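Aspartate aminotransferase (Leishmania major, PDB 4H51) probably catalyses the reversible, pyridoxal-phosphate-dependent transfer of the amino group of aspartate to 2-oxoglutarate, working as a homodimer. Local coordinates at residues E95-I100 with A274-L279. Numbering follows the deposited sequence.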
ATOM      1  N   GLU B  95      16.370   0.253 -11.481  1.00 14.32           N
ATOM      2  CA  GLU B  95      16.858   1.627 -11.625  1.00 13.99           C
ATOM      3  C   GLU B  95      16.898   2.362 -10.296  1.00 13.71           C
ATOM      4  O   GLU B  95      17.839   3.173 -10.046  1.00 13.16           O
ATOM      5  CB  GLU B  95      16.028   2.437 -12.630  1.00 14.59           C
ATOM      6  CG  GLU B  95      16.095   2.010 -14.087  1.00 15.73           C
ATOM      7  CD  GLU B  95      17.447   2.187 -14.757  1.00 17.59           C
ATOM      8  OE1 GLU B  95      18.340   2.872 -14.218  1.00 18.75           O
ATOM      9  OE2 GLU B  95      17.569   1.647 -15.869  1.00 20.16           O
ATOM     10  N   ALA B  96      15.907   2.107  -9.434  1.00 12.90           N
ATOM     11  CA  ALA B  96      15.805   2.792  -8.172  1.00 12.72           C
ATOM     12  C   ALA B  96      16.988   2.409  -7.287  1.00 13.36           C
ATOM     13  O   ALA B  96      17.616   3.271  -6.698  1.00 13.91           O
ATOM     14  CB  ALA B  96      14.467   2.460  -7.470  1.00 12.93           C
ATOM     15  N   VAL B  97      17.337   1.132  -7.215  1.00 14.29           N
ATOM     16  CA  VAL B  97      18.419   0.743  -6.302  1.00 15.47           C
ATOM     17  C   VAL B  97      19.768   1.250  -6.832  1.00 17.19           C
ATOM     18  O   VAL B  97      20.683   1.536  -6.027  1.00 18.51           O
ATOM     19  CB  VAL B  97      18.468  -0.786  -5.955  1.00 15.19           C
ATOM     20  CG1 VAL B  97      17.150  -1.235  -5.268  1.00 14.79           C
ATOM     21  CG2 VAL B  97      18.815  -1.617  -7.150  1.00 15.44           C
ATOM     22  N   LYS B  98      19.878   1.380  -8.153  1.00 17.93           N
ATOM     23  CA  LYS B  98      21.063   1.962  -8.781  1.00 20.09           C
ATOM     24  C   LYS B  98      21.355   3.363  -8.307  1.00 19.11           C
ATOM     25  O   LYS B  98      22.517   3.728  -8.166  1.00 18.61           O
ATOM     26  CB  LYS B  98      20.926   2.051 -10.300  1.00 23.19           C
ATOM     27  CG  LYS B  98      21.493   0.873 -11.036  1.00 26.29           C
ATOM     28  CD  LYS B  98      21.442   1.002 -12.551  1.00 28.37           C
ATOM     29  CE  LYS B  98      21.183  -0.383 -13.139  1.00 31.01           C
ATOM     30  NZ  LYS B  98      21.378  -0.515 -14.616  1.00 33.92           N
ATOM     31  N   ILE B  99      20.339   4.182  -8.083  1.00 17.96           N
ATOM     32  CA  ILE B  99      20.638   5.572  -7.694  1.00 19.08           C
ATOM     33  C   ILE B  99      21.235   5.612  -6.299  1.00 18.28           C
ATOM     34  O   ILE B  99      21.941   6.521  -5.944  1.00 15.68           O
ATOM     35  CB  ILE B  99      19.444   6.544  -7.805  1.00 19.77           C
ATOM     36  CG1 ILE B  99      18.453   6.368  -6.674  1.00 20.15           C
ATOM     37  CG2 ILE B  99      18.825   6.444  -9.201  1.00 19.68           C
ATOM     38  CD1 ILE B  99      17.587   7.594  -6.415  1.00 21.64           C
ATOM     39  N   ILE B 100      20.919   4.606  -5.493  1.00 18.76           N
ATOM     40  CA  ILE B 100      21.446   4.626  -4.154  1.00 20.24           C
ATOM     41  C   ILE B 100      22.872   4.052  -4.150  1.00 18.08           C
ATOM     42  O   ILE B 100      23.754   4.702  -3.591  1.00 17.30           O
ATOM     43  CB  ILE B 100      20.465   4.105  -3.070  1.00 22.36           C
ATOM     44  CG1 ILE B 100      21.133   4.166  -1.706  1.00 25.18           C
ATOM     45  CG2 ILE B 100      19.827   2.746  -3.389  1.00 23.74           C
ATOM     46  CD1 ILE B 100      21.111   5.611  -1.175  1.00 25.16           C
ATOM     47  N   ALA B 274       5.748   5.693  -4.376  1.00 11.14           N
ATOM     48  CA  ALA B 274       6.765   4.878  -5.083  1.00 10.75           C
ATOM     49  C   ALA B 274       8.001   4.766  -4.203  1.00 10.72           C
ATOM     50  O   ALA B 274       8.643   5.779  -3.873  1.00 10.57           O
ATOM     51  CB  ALA B 274       7.129   5.500  -6.428  1.00 10.95           C
ATOM     52  N   GLY B 275       8.347   3.537  -3.849  1.00 10.07           N
ATOM     53  CA  GLY B 275       9.493   3.273  -2.967  1.00  9.86           C
ATOM     54  C   GLY B 275      10.072   1.899  -3.229  1.00  9.52           C
ATOM     55  O   GLY B 275       9.487   1.097  -3.966  1.00  8.79           O
ATOM     56  N   THR B 276      11.208   1.610  -2.592  1.00  9.23           N
ATOM     57  CA  THR B 276      11.722   0.265  -2.559  1.00  9.22           C
ATOM     58  C   THR B 276      12.248  -0.125  -1.188  1.00  9.16           C
ATOM     59  O   THR B 276      12.640   0.716  -0.362  1.00  8.73           O
ATOM     60  CB  THR B 276      12.893   0.024  -3.559  1.00  9.67           C
ATOM     61  OG1 THR B 276      14.077   0.725  -3.139  1.00  9.79           O
ATOM     62  CG2 THR B 276      12.522   0.454  -5.018  1.00  9.97           C
ATOM     63  N   LEU B 277      12.336  -1.443  -0.984  1.00  9.43           N
ATOM     64  CA  LEU B 277      13.074  -2.011   0.153  1.00  9.43           C
ATOM     65  C   LEU B 277      14.119  -2.938  -0.418  1.00  9.79           C
ATOM     66  O   LEU B 277      13.814  -3.778  -1.281  1.00  9.92           O
ATOM     67  CB  LEU B 277      12.134  -2.820   1.095  1.00  9.65           C
ATOM     68  CG  LEU B 277      12.858  -3.560   2.232  1.00  9.56           C
ATOM     69  CD1 LEU B 277      13.347  -2.622   3.352  1.00  9.14           C
ATOM     70  CD2 LEU B 277      11.882  -4.592   2.797  1.00  9.86           C
ATOM     71  N   SER B 278      15.358  -2.802   0.052  1.00  9.83           N
ATOM     72  CA  SER B 278      16.457  -3.558  -0.476  1.00 10.13           C
ATOM     73  C   SER B 278      17.396  -4.043   0.668  1.00 10.54           C
ATOM     74  O   SER B 278      17.537  -3.385   1.697  1.00 10.25           O
ATOM     75  CB  SER B 278      17.207  -2.754  -1.532  1.00 10.01           C
ATOM     76  OG  SER B 278      17.886  -1.681  -0.976  1.00  9.92           O
ATOM     77  N   LEU B 279      17.965  -5.222   0.455  1.00 10.79           N
ATOM     78  CA  LEU B 279      18.957  -5.818   1.323  1.00 11.64           C
ATOM     79  C   LEU B 279      20.176  -6.225   0.503  1.00 13.00           C
ATOM     80  O   LEU B 279      20.048  -6.907  -0.507  1.00 13.10           O
ATOM     81  CB  LEU B 279      18.425  -7.096   1.982  1.00 11.55           C
ATOM     82  CG  LEU B 279      19.335  -7.875   2.952  1.00 11.82           C
ATOM     83  CD1 LEU B 279      19.726  -7.066   4.178  1.00 11.65           C
ATOM     84  CD2 LEU B 279      18.688  -9.167   3.398  1.00 12.11           C
TER
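Ala96 puts its methyl against the methyl branch of Thr276, CB to CG2 at 3.7 Å, and so begins the packing of helix 90-101 on one face of the mixed sheet in the large domain of this fold type I aminotransferase. Strand 274-280 is the one strand of the sheet's interior that is antiparallel to both neighbours, 110-116 and 258-262; the axes of segments 95-100 and 274-279 cross at -69° and come within 9.2 Å. The carbonyl O of Ala96 also accepts a hydrogen bond from Gln261 NE2, while OE1 of the same amide bonds to Thr276 OG1; the glutamine, on strand 258-262, thereby links helix and strand, which share no direct hydrogen bond. One residue on, Val97 reaches the strand through CG1 alone, a branch beside the backbone N (chi1 -60°) and therefore anti to the carbonyl carbon. Val97 CG1 lies 4.2 Å from Thr276 OG1, a loose contact, since that hydroxyl is already bonded to Gln261. Ala112 of strand 110-116 packs against both Val97 and Ser278. The burial is modest, 135 Å² in all, and the second carbon contact is looser than the first: the methyl Val97 CG1 stands 4.0 Å from the methylene Ser278 CB.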